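Local coordinates for uncharacterized protein (Legionella pneumophila subsp. pneumophila str. Philadelphia 1, PDB 4RXV) that is of unknown function but contains a RavJ peptidase domain of clan CA, consistent with cysteine-protease-like activity, and may act as an effector in infection, at residues K14-Q19 against A110-D115; W173-G178 against Q183-P188. All coordinates share one frame; numbering follows the deposited sequence. Where two conformers were deposited one is given.

Contact 1 of 2, residues K14-Q19 against A110-D115; sequences KQEQYQ and AGVLLD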
ATOM      1  N   LYS A  14       6.287   8.757   1.381  1.00  7.91           N
ATOM      2  CA  LYS A  14       6.021   9.928   0.551  1.00  8.50           C
ATOM      3  C   LYS A  14       6.913   9.945  -0.702  1.00  8.35           C
ATOM      4  O   LYS A  14       6.505  10.417  -1.754  1.00  8.64           O
ATOM      5  CB  LYS A  14       6.151  11.221   1.369  1.00  8.63           C
ATOM      6  CG  LYS A  14       4.991  11.456   2.287  1.00  9.97           C
ATOM      7  CD  LYS A  14       5.216  12.554   3.291  1.00 11.76           C
ATOM      8  CE  LYS A  14       5.498  13.874   2.654  1.00 13.44           C
ATOM      9  NZ  LYS A  14       5.575  14.933   3.689  1.00 16.72           N
ATOM     10  N   GLN A  15       8.138   9.425  -0.595  1.00  8.29           N
ATOM     11  CA  GLN A  15       9.043   9.385  -1.730  1.00  8.39           C
ATOM     12  C   GLN A  15       8.469   8.587  -2.889  1.00  7.62           C
ATOM     13  O   GLN A  15       8.913   8.772  -4.017  1.00  8.44           O
ATOM     14  CB  GLN A  15      10.401   8.826  -1.330  1.00  9.52           C
ATOM     15  CG  GLN A  15      11.177   9.736  -0.407  1.00 10.20           C
ATOM     16  CD  GLN A  15      12.459   9.123   0.066  1.00 10.95           C
ATOM     17  OE1 GLN A  15      12.548   8.644   1.179  1.00 13.04           O
ATOM     18  NE2 GLN A  15      13.463   9.144  -0.778  1.00 12.70           N
ATOM     19  N   GLU A  16       7.522   7.679  -2.632  1.00  7.56           N
ATOM     20  CA  GLU A  16       6.954   6.867  -3.684  1.00  7.67           C
ATOM     21  C   GLU A  16       5.936   7.606  -4.537  1.00  7.56           C
ATOM     22  O   GLU A  16       5.541   7.104  -5.578  1.00  8.36           O
ATOM     23  CB  GLU A  16       6.339   5.586  -3.097  1.00  7.98           C
ATOM     24  CG  GLU A  16       7.386   4.709  -2.459  1.00  8.34           C
ATOM     25  CD  GLU A  16       8.492   4.361  -3.434  1.00  9.29           C
ATOM     26  OE1 GLU A  16       8.217   3.658  -4.423  1.00 12.88           O
ATOM     27  OE2 GLU A  16       9.635   4.800  -3.228  1.00 10.71           O
ATOM     28  N   GLN A  17       5.523   8.783  -4.095  1.00  7.78           N
ATOM     29  CA  GLN A  17       4.572   9.621  -4.850  1.00  8.46           C
ATOM     30  C   GLN A  17       3.327   8.812  -5.245  1.00  7.70           C
ATOM     31  O   GLN A  17       2.898   8.799  -6.411  1.00  8.68           O
ATOM     32  CB  GLN A  17       5.242  10.262  -6.063  1.00  9.80           C
ATOM     33  CG  GLN A  17       6.372  11.212  -5.649  1.00 13.32           C
ATOM     34  CD  GLN A  17       5.867  12.408  -4.843  1.00 17.41           C
ATOM     35  OE1 GLN A  17       5.058  13.179  -5.350  1.00 18.81           O
ATOM     36  NE2 GLN A  17       6.400  12.617  -3.642  1.00 24.97           N
ATOM     37  N   TYR A  18       2.709   8.181  -4.259  1.00  7.67           N
ATOM     38  CA  TYR A  18       1.549   7.319  -4.509  1.00  7.50           C
ATOM     39  C   TYR A  18       0.374   8.088  -5.120  1.00  7.60           C
ATOM     40  O   TYR A  18      -0.439   7.499  -5.830  1.00  8.54           O
ATOM     41  CB  TYR A  18       1.138   6.648  -3.215  1.00  7.59           C
ATOM     42  CG  TYR A  18       2.085   5.554  -2.751  1.00  7.20           C
ATOM     43  CD1 TYR A  18       2.436   4.516  -3.587  1.00  7.78           C
ATOM     44  CD2 TYR A  18       2.581   5.530  -1.451  1.00  7.47           C
ATOM     45  CE1 TYR A  18       3.251   3.477  -3.160  1.00  7.45           C
ATOM     46  CE2 TYR A  18       3.406   4.509  -1.017  1.00  7.39           C
ATOM     47  CZ  TYR A  18       3.739   3.469  -1.874  1.00  6.67           C
ATOM     48  OH  TYR A  18       4.514   2.448  -1.379  1.00  7.75           O
ATOM     49  N   GLN A  19       0.289   9.390  -4.843  1.00  7.66           N
ATOM     50  CA  GLN A  19      -0.775  10.194  -5.406  1.00  8.37           C
ATOM     51  C   GLN A  19      -0.714  10.312  -6.924  1.00  9.39           C
ATOM     52  O   GLN A  19      -1.691  10.720  -7.548  1.00 10.20           O
ATOM     53  CB  GLN A  19      -0.815  11.581  -4.771  1.00 10.36           C
ATOM     54  CG  GLN A  19       0.221  12.589  -5.217  1.00 11.76           C
ATOM     55  CD  GLN A  19       1.594  12.400  -4.648  1.00 16.55           C
ATOM     56  OE1 GLN A  19       1.907  11.423  -3.964  1.00 14.88           O
ATOM     57  NE2 GLN A  19       2.455  13.356  -4.953  1.00 24.30           N
ATOM     58  N   ALA A 110       4.091  -2.607   1.489  1.00  6.69           N
ATOM     59  CA  ALA A 110       4.680  -3.708   2.239  1.00  7.06           C
ATOM     60  C   ALA A 110       6.112  -3.958   1.768  1.00  7.41           C
ATOM     61  O   ALA A 110       7.009  -4.149   2.596  1.00  7.65           O
ATOM     62  CB  ALA A 110       3.836  -4.957   2.125  1.00  7.97           C
ATOM     63  N   GLY A 111       6.349  -3.928   0.454  1.00  7.07           N
ATOM     64  CA  GLY A 111       7.698  -4.089  -0.067  1.00  7.31           C
ATOM     65  C   GLY A 111       8.637  -2.988   0.358  1.00  7.28           C
ATOM     66  O   GLY A 111       9.760  -3.262   0.788  1.00  8.38           O
ATOM     67  N   VAL A 112       8.193  -1.741   0.253  1.00  6.97           N
ATOM     68  CA  VAL A 112       9.004  -0.606   0.685  1.00  6.98           C
ATOM     69  C   VAL A 112       9.441  -0.770   2.140  1.00  7.64           C
ATOM     70  O   VAL A 112      10.591  -0.518   2.487  1.00  8.57           O
ATOM     71  CB  VAL A 112       8.235   0.712   0.470  1.00  7.64           C
ATOM     72  CG1 VAL A 112       8.913   1.875   1.149  1.00  8.71           C
ATOM     73  CG2 VAL A 112       8.035   0.986  -1.032  1.00  8.34           C
ATOM     74  N   LEU A 113       8.504  -1.158   2.988  1.00  7.14           N
ATOM     75  CA  LEU A 113       8.768  -1.269   4.413  1.00  8.17           C
ATOM     76  C   LEU A 113       9.637  -2.470   4.748  1.00  8.79           C
ATOM     77  O   LEU A 113      10.530  -2.371   5.580  1.00 10.11           O
ATOM     78  CB  LEU A 113       7.451  -1.332   5.162  1.00  8.16           C
ATOM     79  CG  LEU A 113       6.612  -0.076   4.984  1.00 10.29           C
ATOM     80  CD1 LEU A 113       5.178  -0.336   5.447  1.00 12.66           C
ATOM     81  CD2 LEU A 113       7.214   1.137   5.615  1.00 12.40           C
ATOM     82  N   LEU A 114       9.400  -3.602   4.097  1.00  8.58           N
ATOM     83  CA  LEU A 114      10.188  -4.809   4.304  1.00  9.13           C
ATOM     84  C   LEU A 114      11.623  -4.620   3.833  1.00  9.91           C
ATOM     85  O   LEU A 114      12.514  -5.337   4.261  1.00 10.68           O
ATOM     86  CB  LEU A 114       9.516  -6.018   3.622  1.00  9.60           C
ATOM     87  CG  LEU A 114       8.285  -6.546   4.373  1.00 10.11           C
ATOM     88  CD1 LEU A 114       7.402  -7.378   3.487  1.00 11.46           C
ATOM     89  CD2 LEU A 114       8.690  -7.335   5.597  1.00 11.66           C
ATOM     90  N   ASP A 115      11.843  -3.696   2.906  1.00 10.20           N
ATOM     91  CA  ASP A 115      13.160  -3.451   2.341  1.00 10.58           C
ATOM     92  C   ASP A 115      14.005  -2.544   3.221  1.00 12.18           C
ATOM     93  O   ASP A 115      15.155  -2.335   2.907  1.00 14.73           O
ATOM     94  CB  ASP A 115      13.015  -2.814   0.960  1.00 11.77           C
ATOM     95  CG  ASP A 115      14.309  -2.798   0.199  1.00 11.49           C
ATOM     96  OD1 ASP A 115      14.891  -3.880   0.017  1.00 11.42           O
ATOM     97  OD2 ASP A 115      14.740  -1.699  -0.207  1.00 13.41           O
TER

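Contact 2 of 2, residues W173-G178 against Q183-P188; sequences WAVGMG and QALAIP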
ATOM      1  N   TRP A 173      -3.306   3.217  -1.599  1.00  6.54           N
ATOM      2  CA  TRP A 173      -4.517   3.475  -2.375  1.00  7.14           C
ATOM      3  C   TRP A 173      -5.256   4.706  -1.880  1.00  7.14           C
ATOM      4  O   TRP A 173      -5.734   5.498  -2.698  1.00  7.78           O
ATOM      5  CB  TRP A 173      -5.409   2.242  -2.391  1.00  7.32           C
ATOM      6  CG  TRP A 173      -6.622   2.319  -3.261  1.00  7.70           C
ATOM      7  CD1 TRP A 173      -6.696   2.090  -4.612  1.00  8.15           C
ATOM      8  CD2 TRP A 173      -7.958   2.563  -2.830  1.00  8.12           C
ATOM      9  NE1 TRP A 173      -8.003   2.163  -5.027  1.00  8.51           N
ATOM     10  CE2 TRP A 173      -8.796   2.456  -3.954  1.00  8.49           C
ATOM     11  CE3 TRP A 173      -8.530   2.832  -1.594  1.00  8.88           C
ATOM     12  CZ2 TRP A 173     -10.198   2.628  -3.880  1.00  9.30           C
ATOM     13  CZ3 TRP A 173      -9.922   3.010  -1.512  1.00  9.08           C
ATOM     14  CH2 TRP A 173     -10.732   2.899  -2.654  1.00  9.12           C
ATOM     15  N   ALA A 174      -5.321   4.903  -0.559  1.00  7.34           N
ATOM     16  CA  ALA A 174      -5.965   6.105  -0.036  1.00  7.75           C
ATOM     17  C   ALA A 174      -5.281   7.359  -0.585  1.00  7.13           C
ATOM     18  O   ALA A 174      -5.944   8.365  -0.827  1.00  8.00           O
ATOM     19  CB  ALA A 174      -5.929   6.123   1.477  1.00  8.19           C
ATOM     20  N   VAL A 175      -3.951   7.326  -0.736  1.00  7.72           N
ATOM     21  CA  VAL A 175      -3.192   8.464  -1.259  1.00  7.54           C
ATOM     22  C   VAL A 175      -3.443   8.631  -2.767  1.00  7.36           C
ATOM     23  O   VAL A 175      -3.628   9.746  -3.258  1.00  8.43           O
ATOM     24  CB  VAL A 175      -1.704   8.303  -0.935  1.00  7.84           C
ATOM     25  CG1 VAL A 175      -0.890   9.498  -1.467  1.00  8.12           C
ATOM     26  CG2 VAL A 175      -1.522   8.207   0.574  1.00  9.19           C
ATOM     27  N   GLY A 176      -3.501   7.521  -3.495  1.00  7.79           N
ATOM     28  CA  GLY A 176      -3.938   7.545  -4.885  1.00  8.42           C
ATOM     29  C   GLY A 176      -5.318   8.153  -5.062  1.00  8.12           C
ATOM     30  O   GLY A 176      -5.598   8.851  -6.045  1.00  9.93           O
ATOM     31  N   MET A 177      -6.178   7.937  -4.079  1.00  8.42           N
ATOM     32  CA  MET A 177      -7.555   8.423  -4.021  1.00  8.35           C
ATOM     33  C   MET A 177      -7.645   9.822  -3.393  1.00  8.69           C
ATOM     34  O   MET A 177      -8.750  10.285  -3.102  1.00 10.69           O
ATOM     35  CB  MET A 177      -8.439   7.439  -3.266  1.00  8.48           C
ATOM     36  CG  MET A 177      -8.585   6.088  -3.981  1.00  8.57           C
ATOM     37  SD  MET A 177      -9.509   6.192  -5.534  1.00  9.43           S
ATOM     38  CE  MET A 177     -11.178   6.358  -4.912  1.00 10.13           C
ATOM     39  N   GLY A 178      -6.519  10.516  -3.265  1.00  8.29           N
ATOM     40  CA  GLY A 178      -6.524  11.923  -2.935  1.00  9.07           C
ATOM     41  C   GLY A 178      -6.345  12.270  -1.474  1.00  8.76           C
ATOM     42  O   GLY A 178      -6.257  13.453  -1.166  1.00  9.84           O
ATOM     43  N   GLN A 183      -3.308  10.922   6.617  0.53  8.42           N
ATOM     44  CA  GLN A 183      -4.470  10.050   6.739  0.53  9.28           C
ATOM     45  C   GLN A 183      -4.234   8.647   6.209  0.53  8.09           C
ATOM     46  O   GLN A 183      -5.172   7.861   6.154  0.53  8.37           O
ATOM     47  CB  GLN A 183      -5.656  10.649   5.988  0.53 14.39           C
ATOM     48  CG  GLN A 183      -6.216  11.879   6.651  0.53 23.30           C
ATOM     49  CD  GLN A 183      -7.396  12.465   5.902  0.53 38.61           C
ATOM     50  OE1 GLN A 183      -7.869  11.903   4.912  0.53 55.41           O
ATOM     51  NE2 GLN A 183      -7.876  13.615   6.373  0.53 35.50           N
ATOM     52  N   ALA A 184      -2.998   8.310   5.832  1.00  7.82           N
ATOM     53  CA  ALA A 184      -2.783   7.066   5.092  1.00  7.12           C
ATOM     54  C   ALA A 184      -1.418   6.431   5.219  1.00  7.47           C
ATOM     55  O   ALA A 184      -1.324   5.225   5.030  1.00  8.71           O
ATOM     56  CB  ALA A 184      -3.070   7.309   3.619  1.00  8.48           C
ATOM     57  N   LEU A 185      -0.359   7.189   5.441  1.00  7.46           N
ATOM     58  CA  LEU A 185       1.006   6.655   5.353  1.00  7.85           C
ATOM     59  C   LEU A 185       1.666   6.641   6.738  1.00  7.70           C
ATOM     60  O   LEU A 185       2.285   7.626   7.166  1.00  8.05           O
ATOM     61  CB  LEU A 185       1.849   7.432   4.345  1.00  7.72           C
ATOM     62  CG  LEU A 185       1.320   7.424   2.900  1.00  7.76           C
ATOM     63  CD1 LEU A 185       2.212   8.230   1.983  1.00  9.06           C
ATOM     64  CD2 LEU A 185       1.142   5.989   2.359  1.00  8.25           C
ATOM     65  N   ALA A 186       1.562   5.488   7.407  1.00  8.22           N
ATOM     66  CA  ALA A 186       2.172   5.203   8.698  1.00  9.00           C
ATOM     67  C   ALA A 186       1.555   6.060   9.796  1.00  9.08           C
ATOM     68  O   ALA A 186       2.236   6.861  10.448  1.00 10.37           O
ATOM     69  CB  ALA A 186       3.676   5.333   8.637  1.00  9.95           C
ATOM     70  N   ILE A 187       0.248   5.883   9.984  1.00  8.60           N
ATOM     71  CA  ILE A 187      -0.514   6.662  10.944  1.00  8.88           C
ATOM     72  C   ILE A 187      -1.385   5.762  11.818  1.00  8.43           C
ATOM     73  O   ILE A 187      -1.747   4.652  11.433  1.00  8.80           O
ATOM     74  CB  ILE A 187      -1.399   7.774  10.244  1.00  9.85           C
ATOM     75  CG1 ILE A 187      -2.741   7.276   9.615  1.00 12.34           C
ATOM     76  CG2 ILE A 187      -0.581   8.574   9.242  1.00 10.63           C
ATOM     77  CD1 ILE A 187      -2.660   6.276   8.550  1.00 12.33           C
ATOM     78  N   PRO A 188      -1.714   6.225  13.019  1.00  8.95           N
ATOM     79  CA  PRO A 188      -2.628   5.458  13.868  1.00  9.60           C
ATOM     80  C   PRO A 188      -4.048   5.448  13.344  1.00  9.61           C
ATOM     81  O   PRO A 188      -4.449   6.317  12.564  1.00 10.14           O
ATOM     82  CB  PRO A 188      -2.549   6.171  15.221  1.00 11.08           C
ATOM     83  CG  PRO A 188      -2.121   7.553  14.876  1.00 12.65           C
ATOM     84  CD  PRO A 188      -1.279   7.477  13.660  1.00 10.04           C
TER

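Contact 1 of 2, residues K14-Q19 against A110-D115
E16 and Y18 both reach V112, and they meet it at the same branch, CG2. The touch is small: CG of E16 makes the aliphatic contact, 4.0 Å from CG2 of V112, and the phenol oxygen OH of Y18 rests against that methyl at 3.8 Å. Each of the two side chains points against V112, which comes from the opposite direction. V112 holds CG1 anti to its own backbone N (chi1 169°), which sets CG2 beside that N and turns it toward CG of E16 and OH of Y18. CB of E16 also sits 3.5 Å above one face of the Y18 ring, offset toward its rim.

The polar ends are held by groups outside the pair. The bent chain of E16 (chi2 -56°) brings its buried carboxylate to a salt bridge with R12 and to hydrogen bonds with N85 and the backbone N of Y224; the arginine would be expected to favour the ionised form. OH of Y18 is hydrogen-bonded to H108 and S109, about one turn earlier on the helix that carries V112, and these bonds give the tyrosine its hold on that helix.

Within 14-19, a type I turn from K14 to Q17 is closed by Q17 N to K14 O at 3.0 Å. NE2 of Q19 donates to OE1 of Q17 at 2.6 Å from above the carbonyl plane.

The arrangement is buried loop-to-helix packing, in which the loop after helix 6-14, with its turn and the start of a 3-10 segment, is held to helix 105-114 inside the peptidase domain.

Contact 2 of 2, residues W173-G178 against Q183-P188
V175 pushes its CG2 methyl into the angle between A184 and L185. The closest approach is to CB of A184, at 3.5 Å, and the same methyl lies 3.8 Å from CG of L185, with both leucine methyls close behind. A chi1 of -179° in V175 directs CG2, the branch anti to the carbonyl carbon, at the 183-188 segment. In L185 the CB does not itself point at the helix, but with CG anti to the carbonyl carbon (chi1 -60°) the end of the side chain swings toward it and CG meets the valine methyl. The two side chains cross at about a right angle. The preceding residue, A174, adds a methyl-to-methyl contact, its CB 3.8 Å from CB of A184; these short side chains let the backbones come within 6.1 Å, CA of A174 to CA of A184. L185 also packs on L13 of helix 6-14.

Behind this apolar face, W173 points away from 183-188, and CG of M177 lies over the centre of one face of its indole, 3.6 Å above the plane.

The helix ends in a Schellman motif with G178 as C-prime residue, and the returning chain forms a G1 beta bulge at A186 and I187 opposite I169: a short helix with the following chain folded back against it.

How the contacts relate
Both contacts are buried in the same peptidase domain, their centres 11 Å apart, and neither is a surface feature. Contact 1 joins parts distant in sequence, a turn after helix 6-14 and helix 105-114, whereas contact 2 is local, closing helix 172-176 onto the chain that follows it. Their chemistry differs accordingly: contact 1 mixes a thin van der Waals touch with buried polar groups satisfied by outside partners, while contact 2 is wholly aliphatic between its segments. They share a boundary, where CG1 of V175 packs on CB of Y18 at 3.9 Å and L185 approaches the tyrosine ring, so the two contacts adjoin in the interior.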